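Side-chain contacts in reticulocyte binding protein (Streptococcus agalactiae COH1, PDB 3FAW), which is a secreted, cell-wall-attached pullulanase of group B Streptococcus that probably hydrolyses alpha-1,6 linkages in pullulan and related branched alpha-glucans: residues 41-46 with 51-56; 107-112 with 116-121; 725-730 with 761-766; 746-751 with 768-773. All coordinates share one frame; numbering follows the deposited sequence.

In the fold
Two neighbourhoods, at opposite ends of an elongated chain, are compared here. Interactions 1 and 2 are hairpins of one N-terminal sheet, their centres about 7 Å apart, and they are joined where strands 40-47 and 114-120 run side by side. Both are partly buried and rest chiefly on direct hydrogen bonds, with apolar packing on one face. Interactions 3 and 4 belong to the C-terminal domain, centres about 15 Å apart, and touch through Leu764, which packs on Leu771 and Leu772. There the chemistry diverges: interaction 3 lies at the surface and is bridged by water, whereas interaction 4, partly buried, is purely van der Waals packing of a 3-10 segment on a strand.

Interaction 1 of 4, residues 41-46 with 51-56; sequences KDAQQT and IQASFT
Gln44 and Gln52 are paired through both their backbones and their side chains. The main chains exchange two bonds, Gln44 N to Gln52 O (2.9 Å) and Gln52 N to Gln44 O (2.8 Å). Gln52 NE2 donates to Gln44 OE1 at 3.0 Å, with the amide planes 82° apart and the donor tilted from the carbonyl plane of the acceptor. In turn Gln44 NE2 reaches Asp42 OD1 (2.7 Å), which lies in the amide plane, while the carboxylate is met from above its own plane. A bend at chi2 (81°) folds the Gln44 chain into this position, and bonds at both ends fix the amide's rotation. The strands form an antiparallel hairpin, interrupted by a classic beta bulge in which Lys41 and Asp42 both face Ser54. Within the N-terminal sheet, backbone bonds tie Ala43 and Gln45 to Arg119 of strand 114-120, and Ile51 and Ala53 to strand 93-98. Ser54 O accepts from Lys41 N at 2.8 Å and, weakly, from Asp42 N; Ser54 N donates to Asp42 O at 2.8 Å. On the opposite face Ala43 CB approaches Ile51 CG2 (4.2 Å), and Gln45 lays its CG against Ile51 CG1 while its NE2 is satisfied by the carbonyls of Phe100 and Asp47.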
loop_
_atom_site.group_PDB
_atom_site.type_symbol
_atom_site.label_atom_id
_atom_site.label_comp_id
_atom_site.label_asym_id
_atom_site.label_seq_id
_atom_site.Cartn_x
_atom_site.Cartn_y
_atom_site.Cartn_z
ATOM N N LYS A 41 35.326 16.380 14.308
ATOM C CA LYS A 41 34.524 15.152 14.398
ATOM C C LYS A 41 34.369 14.459 13.040
ATOM O O LYS A 41 34.640 13.264 12.902
ATOM C CB LYS A 41 33.134 15.466 14.961
ATOM C CG LYS A 41 33.127 15.928 16.408
ATOM C CD LYS A 41 31.719 16.317 16.871
ATOM C CE LYS A 41 30.865 15.108 17.225
ATOM N NZ LYS A 41 31.261 14.493 18.527
ATOM N N ASP A 42 33.909 15.219 12.050
ATOM C CA ASP A 42 33.692 14.698 10.702
ATOM C C ASP A 42 33.645 15.842 9.687
ATOM O O ASP A 42 33.792 17.012 10.049
ATOM C CB ASP A 42 32.404 13.867 10.652
ATOM C CG ASP A 42 31.183 14.645 11.117
ATOM O OD1 ASP A 42 30.677 15.489 10.345
ATOM O OD2 ASP A 42 30.723 14.403 12.256
ATOM N N ALA A 43 33.449 15.494 8.419
ATOM C CA ALA A 43 33.395 16.486 7.352
ATOM C C ALA A 43 32.670 15.949 6.124
ATOM O O ALA A 43 32.723 14.750 5.831
ATOM C CB ALA A 43 34.798 16.931 6.978
ATOM N N GLN A 44 31.987 16.850 5.419
ATOM C CA GLN A 44 31.287 16.513 4.184
ATOM C C GLN A 44 31.549 17.566 3.113
ATOM O O GLN A 44 31.600 18.765 3.415
ATOM C CB GLN A 44 29.778 16.395 4.422
ATOM C CG GLN A 44 29.369 15.369 5.480
ATOM C CD GLN A 44 29.493 15.889 6.912
ATOM O OE1 GLN A 44 29.274 17.071 7.177
ATOM N NE2 GLN A 44 29.835 14.996 7.841
ATOM N N GLN A 45 31.723 17.117 1.869
ATOM C CA GLN A 45 31.784 18.025 0.722
ATOM C C GLN A 45 30.381 18.210 0.134
ATOM O O GLN A 45 29.729 17.237 -0.261
ATOM C CB GLN A 45 32.751 17.516 -0.352
ATOM C CG GLN A 45 32.999 18.545 -1.467
ATOM C CD GLN A 45 34.113 18.163 -2.422
ATOM O OE1 GLN A 45 34.832 17.188 -2.208
ATOM N NE2 GLN A 45 34.258 18.937 -3.495
ATOM N N THR A 46 29.942 19.470 0.071
ATOM C CA THR A 46 28.576 19.832 -0.301
ATOM C C THR A 46 28.469 20.440 -1.704
ATOM O O THR A 46 27.391 20.443 -2.298
ATOM C CB THR A 46 27.997 20.832 0.717
ATOM O OG1 THR A 46 28.784 22.033 0.709
ATOM C CG2 THR A 46 28.006 20.230 2.124
ATOM N N ILE A 51 33.378 22.651 1.798
ATOM C CA ILE A 51 33.381 21.510 2.716
ATOM C C ILE A 51 32.955 21.945 4.120
ATOM O O ILE A 51 33.523 22.879 4.680
ATOM C CB ILE A 51 34.780 20.854 2.797
ATOM C CG1 ILE A 51 35.111 20.143 1.480
ATOM C CG2 ILE A 51 34.855 19.865 3.970
ATOM C CD1 ILE A 51 36.465 19.462 1.471
ATOM N N GLN A 52 31.954 21.270 4.684
ATOM C CA GLN A 52 31.530 21.543 6.060
ATOM C C GLN A 52 32.156 20.535 7.025
ATOM O O GLN A 52 32.026 19.326 6.840
ATOM C CB GLN A 52 29.999 21.568 6.197
ATOM C CG GLN A 52 29.256 20.314 5.764
ATOM C CD GLN A 52 27.796 20.331 6.185
ATOM O OE1 GLN A 52 27.167 21.391 6.265
ATOM N NE2 GLN A 52 27.248 19.151 6.458
ATOM N N ALA A 53 32.851 21.054 8.039
ATOM C CA ALA A 53 33.527 20.237 9.046
ATOM C C ALA A 53 32.843 20.416 10.391
ATOM O O ALA A 53 32.704 21.544 10.875
ATOM C CB ALA A 53 34.995 20.635 9.155
ATOM N N SER A 54 32.424 19.309 10.997
ATOM C CA SER A 54 31.742 19.353 12.288
ATOM C C SER A 54 32.743 19.232 13.437
ATOM O O SER A 54 33.656 18.403 13.397
ATOM C CB SER A 54 30.697 18.246 12.380
ATOM O OG SER A 54 29.927 18.390 13.557
ATOM N N PHE A 55 32.562 20.067 14.455
ATOM C CA PHE A 55 33.428 20.075 15.632
ATOM C C PHE A 55 32.621 19.772 16.891
ATOM O O PHE A 55 31.392 19.872 16.892
ATOM C CB PHE A 55 34.114 21.442 15.774
ATOM C CG PHE A 55 35.246 21.661 14.806
ATOM C CD1 PHE A 55 36.565 21.649 15.245
ATOM C CD2 PHE A 55 34.995 21.875 13.454
ATOM C CE1 PHE A 55 37.616 21.850 14.352
ATOM C CE2 PHE A 55 36.038 22.073 12.557
ATOM C CZ PHE A 55 37.350 22.060 13.005
ATOM N N THR A 56 33.320 19.389 17.956
ATOM C CA THR A 56 32.709 19.271 19.282
ATOM C C THR A 56 32.129 20.627 19.695
ATOM O O THR A 56 30.993 20.712 20.163
ATOM C CB THR A 56 33.738 18.819 20.344
ATOM O OG1 THR A 56 34.904 19.649 20.267
ATOM C CG2 THR A 56 34.136 17.360 20.130
HETATM O O HOH W 1 29.878 18.503 9.067
#

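Interaction 2 of 4, residues 107-112 with 116-121; sequences FNISYN and VTTRQS
Thr118 meets Phe107 with its backbone and its hydroxyl together. Thr118 N donates to Phe107 O at 2.8 Å, and Thr118 OG1 accepts from Phe107 N at 3.0 Å with an N-H...O angle of 149°, so the threonine grips the main chain of Phe107 at two points. Its chi1 of 60° sets OG1 between the backbone N and the carbonyl carbon, which turns the hydroxyl toward Phe107 N; CG2 lies by Phe107 O and also touches Ile109 CG1 at 3.8 Å, the side chains crossing at about a right angle. The same OG1 also sits near the plane of the Phe107 ring, at its edge; the ring itself leads away and stacks edge-to-face with Phe100. All this belongs to a beta hairpin, strands 108-111 and 114-120, in which Ile109 and Val116 form an antiparallel hydrogen-bonded pair. Ile109 N reaches Val116 O at 2.9 Å, and Val116 N returns a nearly straight bond to Ile109 O at 3.0 Å (171°). On the side-chain level Val116 brings CG2 to within 4.1 Å of Ile109 CB. From this same face Ile109 continues onto Ala43, and Val116 onto Leu40, both on the adjoining strand 40-47.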
loop_
_atom_site.group_PDB
_atom_site.type_symbol
_atom_site.label_atom_id
_atom_site.label_comp_id
_atom_site.label_asym_id
_atom_site.label_seq_id
_atom_site.Cartn_x
_atom_site.Cartn_y
_atom_site.Cartn_z
ATOM N N PHE A 107 38.895 14.319 0.294
ATOM C CA PHE A 107 39.854 15.176 0.980
ATOM C C PHE A 107 40.023 14.801 2.453
ATOM O O PHE A 107 39.095 14.308 3.095
ATOM C CB PHE A 107 39.455 16.642 0.793
ATOM C CG PHE A 107 39.445 17.063 -0.651
ATOM C CD1 PHE A 107 40.598 17.541 -1.255
ATOM C CD2 PHE A 107 38.299 16.925 -1.420
ATOM C CE1 PHE A 107 40.603 17.901 -2.590
ATOM C CE2 PHE A 107 38.301 17.282 -2.758
ATOM C CZ PHE A 107 39.455 17.771 -3.342
ATOM N N ASN A 108 41.237 14.992 2.960
ATOM C CA ASN A 108 41.528 14.796 4.377
ATOM C C ASN A 108 41.546 16.141 5.094
ATOM O O ASN A 108 42.327 17.029 4.745
ATOM C CB ASN A 108 42.875 14.095 4.568
ATOM C CG ASN A 108 43.122 13.694 6.016
ATOM O OD1 ASN A 108 42.535 12.732 6.513
ATOM N ND2 ASN A 108 43.997 14.431 6.698
ATOM N N ILE A 109 40.676 16.288 6.087
ATOM C CA ILE A 109 40.652 17.481 6.926
ATOM C C ILE A 109 41.347 17.133 8.237
ATOM O O ILE A 109 41.068 16.089 8.826
ATOM C CB ILE A 109 39.210 17.962 7.208
ATOM C CG1 ILE A 109 38.359 17.940 5.927
ATOM C CG2 ILE A 109 39.225 19.360 7.808
ATOM C CD1 ILE A 109 38.967 18.697 4.760
ATOM N N SER A 110 42.260 17.994 8.685
ATOM C CA SER A 110 43.022 17.728 9.906
ATOM C C SER A 110 43.077 18.927 10.846
ATOM O O SER A 110 43.115 20.079 10.414
ATOM C CB SER A 110 44.443 17.258 9.575
ATOM O OG SER A 110 45.173 18.250 8.878
ATOM N N TYR A 111 43.085 18.623 12.139
ATOM C CA TYR A 111 43.077 19.624 13.193
ATOM C C TYR A 111 43.526 18.964 14.495
ATOM O O TYR A 111 42.850 18.067 14.998
ATOM C CB TYR A 111 41.662 20.192 13.365
ATOM C CG TYR A 111 41.605 21.457 14.184
ATOM C CD1 TYR A 111 41.704 22.697 13.575
ATOM C CD2 TYR A 111 41.456 21.415 15.568
ATOM C CE1 TYR A 111 41.658 23.862 14.311
ATOM C CE2 TYR A 111 41.410 22.585 16.319
ATOM C CZ TYR A 111 41.511 23.808 15.682
ATOM O OH TYR A 111 41.467 24.974 16.413
ATOM N N ASN A 112 44.673 19.386 15.023
ATOM C CA ASN A 112 45.144 18.927 16.341
ATOM C C ASN A 112 45.236 17.405 16.533
ATOM O O ASN A 112 44.930 16.900 17.617
ATOM C CB ASN A 112 44.232 19.489 17.443
ATOM C CG ASN A 112 44.593 20.897 17.846
ATOM O OD1 ASN A 112 44.233 21.855 17.172
ATOM N ND2 ASN A 112 45.288 21.031 18.974
ATOM N N VAL A 116 40.149 13.362 9.497
ATOM C CA VAL A 116 38.923 12.756 8.982
ATOM C C VAL A 116 38.839 12.891 7.460
ATOM O O VAL A 116 39.293 13.883 6.888
ATOM C CB VAL A 116 37.659 13.369 9.638
ATOM C CG1 VAL A 116 37.781 13.337 11.158
ATOM C CG2 VAL A 116 37.413 14.794 9.146
ATOM N N THR A 117 38.264 11.879 6.813
ATOM C CA THR A 117 38.085 11.879 5.361
ATOM C C THR A 117 36.693 12.408 5.017
ATOM O O THR A 117 35.711 12.065 5.679
ATOM C CB THR A 117 38.273 10.466 4.773
ATOM O OG1 THR A 117 39.571 9.970 5.129
ATOM C CG2 THR A 117 38.144 10.484 3.251
ATOM N N THR A 118 36.611 13.243 3.985
ATOM C CA THR A 118 35.340 13.854 3.603
ATOM C C THR A 118 34.395 12.825 2.987
ATOM O O THR A 118 34.818 11.928 2.255
ATOM C CB THR A 118 35.524 15.025 2.612
ATOM O OG1 THR A 118 36.171 14.559 1.421
ATOM C CG2 THR A 118 36.351 16.145 3.244
ATOM N N ARG A 119 33.116 12.969 3.317
ATOM C CA ARG A 119 32.033 12.169 2.758
ATOM C C ARG A 119 31.273 13.070 1.796
ATOM O O ARG A 119 31.096 14.256 2.067
ATOM C CB ARG A 119 31.111 11.690 3.895
ATOM C CG ARG A 119 29.784 11.064 3.461
ATOM C CD ARG A 119 29.039 10.464 4.652
ATOM N NE ARG A 119 28.671 11.474 5.650
ATOM C CZ ARG A 119 27.519 12.149 5.680
ATOM N NH1 ARG A 119 26.577 11.947 4.762
ATOM N NH2 ARG A 119 27.304 13.041 6.642
ATOM N N GLN A 120 30.819 12.523 0.675
ATOM C CA GLN A 120 30.008 13.300 -0.260
ATOM C C GLN A 120 28.559 13.317 0.212
ATOM O O GLN A 120 27.972 12.261 0.435
ATOM C CB GLN A 120 30.098 12.715 -1.669
ATOM C CG GLN A 120 31.458 12.903 -2.322
ATOM C CD GLN A 120 31.591 12.162 -3.639
ATOM O OE1 GLN A 120 31.015 11.091 -3.827
ATOM N NE2 GLN A 120 32.364 12.729 -4.557
ATOM N N SER A 121 27.984 14.513 0.370
ATOM C CA SER A 121 26.570 14.637 0.744
ATOM C C SER A 121 25.716 14.101 -0.399
ATOM O O SER A 121 26.157 14.103 -1.543
ATOM C CB SER A 121 26.195 16.095 1.056
ATOM O OG SER A 121 26.100 16.880 -0.125
#

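Interaction 3 of 4, residues 725-730 with 761-766; sequences VGQGDI and NVLLGE
A type II' beta turn, from Gln727 to Ile730 in a loop of the C-terminal domain, lies against the edge strand 760-763, with Gly728 over Leu763. Glycine suits its second position, where phi is positive (59°), and Ile730 N closes the turn on Gln727 O at 3.3 Å. Leu763, with CG opposite the backbone N (chi1 -178°), lays its CD2 methyl in van der Waals contact with the turn: CD2 is 3.6 Å from Gly728 N and 4.1 Å from Gln727 OE1, the glutamine and leucine side chains crossing at about a right angle. Waters, not direct hydrogen bonds, join the segments. Water 2 donates to Gln727 O and accepts from Leu763 N at 3.0 Å. Asn761 O is approached by two donors, water 3, which also accepts from Asp729 N at 2.8 Å, and water 4, which donates at 2.6 Å both to Asn761 O and to Asp729 OD1. That carboxylate oxygen also has a salt bridge to Arg760, which would tend to hold Asp729 beside the strand. The join is therefore a hydrated one: polar backbone atoms are satisfied through shared solvent, and Leu763, chiefly through CD2, adds a direct van der Waals touch.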
loop_
_atom_site.group_PDB
_atom_site.type_symbol
_atom_site.label_atom_id
_atom_site.label_comp_id
_atom_site.label_asym_id
_atom_site.label_seq_id
_atom_site.Cartn_x
_atom_site.Cartn_y
_atom_site.Cartn_z
ATOM N N VAL A 725 -30.400 18.090 14.428
ATOM C CA VAL A 725 -30.555 18.040 15.882
ATOM C C VAL A 725 -31.837 18.756 16.281
ATOM O O VAL A 725 -32.041 19.909 15.912
ATOM C CB VAL A 725 -29.355 18.678 16.617
ATOM C CG1 VAL A 725 -29.541 18.586 18.129
ATOM C CG2 VAL A 725 -28.060 18.001 16.206
ATOM N N GLY A 726 -32.710 18.055 17.003
ATOM C CA GLY A 726 -33.979 18.623 17.457
ATOM C C GLY A 726 -35.191 18.249 16.618
ATOM O O GLY A 726 -36.317 18.566 16.991
ATOM N N GLN A 727 -34.966 17.591 15.486
ATOM C CA GLN A 727 -36.056 17.077 14.656
ATOM C C GLN A 727 -36.559 15.766 15.250
ATOM O O GLN A 727 -35.828 14.774 15.277
ATOM C CB GLN A 727 -35.577 16.840 13.219
ATOM C CG GLN A 727 -35.090 18.092 12.512
ATOM C CD GLN A 727 -36.200 19.102 12.277
ATOM O OE1 GLN A 727 -37.244 18.773 11.713
ATOM N NE2 GLN A 727 -35.976 20.337 12.705
ATOM N N GLY A 728 -37.806 15.759 15.718
ATOM C CA GLY A 728 -38.336 14.616 16.459
ATOM C C GLY A 728 -37.507 14.354 17.704
ATOM O O GLY A 728 -37.184 15.288 18.435
ATOM N N ASP A 729 -37.129 13.094 17.927
ATOM C CA ASP A 729 -36.349 12.719 19.115
ATOM C C ASP A 729 -34.830 12.636 18.861
ATOM O O ASP A 729 -34.094 12.070 19.669
ATOM C CB ASP A 729 -36.875 11.403 19.706
ATOM C CG ASP A 729 -36.612 10.200 18.815
ATOM O OD1 ASP A 729 -36.088 10.375 17.697
ATOM O OD2 ASP A 729 -36.942 9.073 19.236
ATOM N N ILE A 730 -34.375 13.210 17.748
ATOM C CA ILE A 730 -32.956 13.202 17.385
ATOM C C ILE A 730 -32.138 14.095 18.323
ATOM O O ILE A 730 -32.467 15.268 18.520
ATOM C CB ILE A 730 -32.761 13.667 15.919
ATOM C CG1 ILE A 730 -33.335 12.629 14.949
ATOM C CG2 ILE A 730 -31.291 13.911 15.605
ATOM C CD1 ILE A 730 -32.594 11.296 14.952
ATOM N N ASN A 761 -38.821 6.722 15.128
ATOM C CA ASN A 761 -39.589 7.533 14.184
ATOM C C ASN A 761 -38.715 8.669 13.672
ATOM O O ASN A 761 -38.217 9.470 14.465
ATOM C CB ASN A 761 -40.848 8.098 14.857
ATOM C CG ASN A 761 -41.660 9.009 13.936
ATOM O OD1 ASN A 761 -41.271 10.148 13.669
ATOM N ND2 ASN A 761 -42.805 8.520 13.478
ATOM N N VAL A 762 -38.521 8.726 12.357
ATOM C CA VAL A 762 -37.768 9.809 11.718
ATOM C C VAL A 762 -38.733 10.841 11.130
ATOM O O VAL A 762 -39.511 10.530 10.228
ATOM C CB VAL A 762 -36.849 9.271 10.600
ATOM C CG1 VAL A 762 -36.132 10.415 9.895
ATOM C CG2 VAL A 762 -35.835 8.287 11.171
ATOM N N LEU A 763 -38.670 12.070 11.642
ATOM C CA LEU A 763 -39.548 13.153 11.191
ATOM C C LEU A 763 -39.107 13.703 9.825
ATOM O O LEU A 763 -37.925 13.955 9.602
ATOM C CB LEU A 763 -39.566 14.273 12.239
ATOM C CG LEU A 763 -40.453 15.499 12.000
ATOM C CD1 LEU A 763 -41.918 15.119 11.787
ATOM C CD2 LEU A 763 -40.315 16.453 13.174
ATOM N N LEU A 764 -40.066 13.874 8.917
ATOM C CA LEU A 764 -39.807 14.458 7.596
ATOM C C LEU A 764 -40.333 15.891 7.512
ATOM O O LEU A 764 -39.652 16.777 6.994
ATOM C CB LEU A 764 -40.431 13.597 6.490
ATOM C CG LEU A 764 -39.905 12.160 6.397
ATOM C CD1 LEU A 764 -40.560 11.404 5.240
ATOM C CD2 LEU A 764 -38.393 12.143 6.255
ATOM N N GLY A 765 -41.544 16.114 8.021
ATOM C CA GLY A 765 -42.142 17.449 8.030
ATOM C C GLY A 765 -42.422 17.949 6.624
ATOM O O GLY A 765 -42.356 17.183 5.663
ATOM N N GLU A 766 -42.722 19.240 6.501
ATOM C CA GLU A 766 -43.030 19.828 5.196
ATOM C C GLU A 766 -41.835 19.821 4.241
ATOM O O GLU A 766 -42.019 19.800 3.022
ATOM C CB GLU A 766 -43.571 21.259 5.350
ATOM C CG GLU A 766 -45.015 21.324 5.831
ATOM C CD GLU A 766 -45.995 20.805 4.793
ATOM O OE1 GLU A 766 -46.091 21.418 3.707
ATOM O OE2 GLU A 766 -46.664 19.783 5.062
HETATM O O HOH W 2 -36.548 12.571 13.631
HETATM O O HOH W 3 -38.855 11.125 16.828
HETATM O O HOH W 4 -35.872 10.440 15.125
#

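Interaction 4 of 4, residues 746-751 with 768-773; sequences GDIYAV and YKHLLK
Leu771 packs against Ala750 and Ile748 by apolar contact alone. Its two methyls divide the work: CD1 comes to 3.6 Å from Ala750 CB, while CD2 lies 3.9 Å from that carbon and 4.0 Å from Ile748 CG2, where the side chains cross at about a right angle. Alanine and isoleucine, two residues apart on strand 748-754, therefore offer neighbouring patches of one sheet face to one branched tip. A second kind of contact involves the imidazole of His770. Ile748 CD1 approaches its CE1 obliquely at 3.7 Å, and Ile748 CG2 lies against the same ring atom at 4.1 Å. Leu771 CG rests 3.9 Å above one face of the ring, offset toward its rim. The two are consecutive in the 3-10 segment 769-773, and a His770 chi1 of 64° puts the ring between the backbone N and the carbonyl carbon. Leu771 N is bonded to Tyr768 O at 3.1 Å and Leu772 N to Lys769 O. Round about, Gln740 of strand 736-742 touches Ile748, His770 and Leu771, and Val813 of strand 807-813 also meets Leu771. These strands flank 748-754 within the antiparallel sheet of the C-terminal domain. Tyr768 OH bonds to Ser720 OG of strand 720-721 in that sheet, but no hydrogen bond spans the two segments, which implies that contact with strand 748-754 is by van der Waals packing alone.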
loop_
_atom_site.group_PDB
_atom_site.type_symbol
_atom_site.label_atom_id
_atom_site.label_comp_id
_atom_site.label_asym_id
_atom_site.label_seq_id
_atom_site.Cartn_x
_atom_site.Cartn_y
_atom_site.Cartn_z
ATOM N N GLY A 746 -32.005 14.609 -11.367
ATOM C CA GLY A 746 -32.860 15.098 -10.280
ATOM C C GLY A 746 -34.170 14.296 -10.124
ATOM O O GLY A 746 -35.161 14.839 -9.622
ATOM N N ASP A 747 -34.152 12.980 -10.373
ATOM C CA ASP A 747 -34.041 11.923 -9.290
ATOM C C ASP A 747 -33.462 12.206 -7.897
ATOM O O ASP A 747 -32.318 12.633 -7.750
ATOM C CB ASP A 747 -33.458 10.621 -9.861
ATOM C CG ASP A 747 -34.250 10.100 -11.052
ATOM O OD1 ASP A 747 -35.204 10.783 -11.489
ATOM O OD2 ASP A 747 -33.910 9.009 -11.555
ATOM N N ILE A 748 -34.288 11.909 -6.886
ATOM C CA ILE A 748 -33.951 12.098 -5.471
ATOM C C ILE A 748 -33.789 10.751 -4.753
ATOM O O ILE A 748 -34.614 9.854 -4.923
ATOM C CB ILE A 748 -35.056 12.919 -4.740
ATOM C CG1 ILE A 748 -35.117 14.351 -5.288
ATOM C CG2 ILE A 748 -34.809 12.952 -3.230
ATOM C CD1 ILE A 748 -36.392 15.103 -4.904
ATOM N N TYR A 749 -32.733 10.629 -3.945
ATOM C CA TYR A 749 -32.482 9.430 -3.133
ATOM C C TYR A 749 -32.308 9.797 -1.658
ATOM O O TYR A 749 -31.501 10.666 -1.329
ATOM C CB TYR A 749 -31.225 8.700 -3.621
ATOM C CG TYR A 749 -31.353 8.094 -5.002
ATOM C CD1 TYR A 749 -31.657 6.746 -5.168
ATOM C CD2 TYR A 749 -31.167 8.868 -6.142
ATOM C CE1 TYR A 749 -31.780 6.186 -6.440
ATOM C CE2 TYR A 749 -31.288 8.318 -7.417
ATOM C CZ TYR A 749 -31.593 6.978 -7.559
ATOM O OH TYR A 749 -31.712 6.431 -8.820
ATOM N N ALA A 750 -33.056 9.132 -0.777
ATOM C CA ALA A 750 -32.950 9.362 0.671
ATOM C C ALA A 750 -32.527 8.087 1.393
ATOM O O ALA A 750 -33.153 7.041 1.219
ATOM C CB ALA A 750 -34.274 9.862 1.231
ATOM N N VAL A 751 -31.474 8.190 2.205
ATOM C CA VAL A 751 -30.926 7.056 2.958
ATOM C C VAL A 751 -31.210 7.215 4.453
ATOM O O VAL A 751 -30.894 8.250 5.040
ATOM C CB VAL A 751 -29.390 6.945 2.775
ATOM C CG1 VAL A 751 -28.860 5.667 3.439
ATOM C CG2 VAL A 751 -29.013 6.984 1.297
ATOM N N TYR A 768 -39.373 17.429 3.852
ATOM C CA TYR A 768 -39.073 16.119 3.246
ATOM C C TYR A 768 -40.301 15.218 3.034
ATOM O O TYR A 768 -40.151 14.019 2.781
ATOM C CB TYR A 768 -38.011 15.391 4.086
ATOM C CG TYR A 768 -36.650 16.055 4.030
ATOM C CD1 TYR A 768 -35.866 15.978 2.880
ATOM C CD2 TYR A 768 -36.147 16.763 5.120
ATOM C CE1 TYR A 768 -34.615 16.589 2.816
ATOM C CE2 TYR A 768 -34.895 17.380 5.065
ATOM C CZ TYR A 768 -34.138 17.289 3.909
ATOM O OH TYR A 768 -32.905 17.895 3.843
ATOM N N LYS A 769 -41.502 15.797 3.108
ATOM C CA LYS A 769 -42.757 15.035 2.974
ATOM C C LYS A 769 -42.899 14.353 1.611
ATOM O O LYS A 769 -43.552 13.316 1.494
ATOM C CB LYS A 769 -43.983 15.933 3.224
ATOM C CG LYS A 769 -44.197 17.027 2.179
ATOM C CD LYS A 769 -45.448 17.843 2.461
ATOM C CE LYS A 769 -45.724 18.827 1.337
ATOM N NZ LYS A 769 -46.974 19.610 1.560
ATOM N N HIS A 770 -42.290 14.948 0.589
ATOM C CA HIS A 770 -42.289 14.389 -0.768
ATOM C C HIS A 770 -41.706 12.967 -0.846
ATOM O O HIS A 770 -41.990 12.232 -1.792
ATOM C CB HIS A 770 -41.515 15.317 -1.710
ATOM C CG HIS A 770 -40.062 15.446 -1.374
ATOM N ND1 HIS A 770 -39.087 14.705 -2.006
ATOM C CD2 HIS A 770 -39.418 16.217 -0.465
ATOM C CE1 HIS A 770 -37.907 15.018 -1.506
ATOM N NE2 HIS A 770 -38.079 15.933 -0.569
ATOM N N LEU A 771 -40.897 12.590 0.144
ATOM C CA LEU A 771 -40.294 11.257 0.200
ATOM C C LEU A 771 -41.310 10.143 0.469
ATOM O O LEU A 771 -41.065 8.986 0.125
ATOM C CB LEU A 771 -39.196 11.212 1.268
ATOM C CG LEU A 771 -37.978 12.113 1.053
ATOM C CD1 LEU A 771 -37.016 11.987 2.235
ATOM C CD2 LEU A 771 -37.277 11.779 -0.259
ATOM N N LEU A 772 -42.445 10.489 1.076
ATOM C CA LEU A 772 -43.501 9.509 1.361
ATOM C C LEU A 772 -44.172 8.966 0.090
ATOM O O LEU A 772 -44.829 7.929 0.135
ATOM C CB LEU A 772 -44.560 10.114 2.295
ATOM C CG LEU A 772 -44.080 10.452 3.710
ATOM C CD1 LEU A 772 -45.036 11.418 4.389
ATOM C CD2 LEU A 772 -43.904 9.187 4.543
ATOM N N LYS A 773 -43.999 9.670 -1.031
ATOM C CA LYS A 773 -44.541 9.244 -2.329
ATOM C C LYS A 773 -43.558 8.393 -3.138
ATOM O O LYS A 773 -43.885 7.943 -4.235
ATOM C CB LYS A 773 -44.934 10.469 -3.161
ATOM C CG LYS A 773 -45.976 11.383 -2.512
ATOM C CD LYS A 773 -47.362 10.744 -2.435
ATOM C CE LYS A 773 -47.974 10.506 -3.809
ATOM N NZ LYS A 773 -49.419 10.162 -3.723
#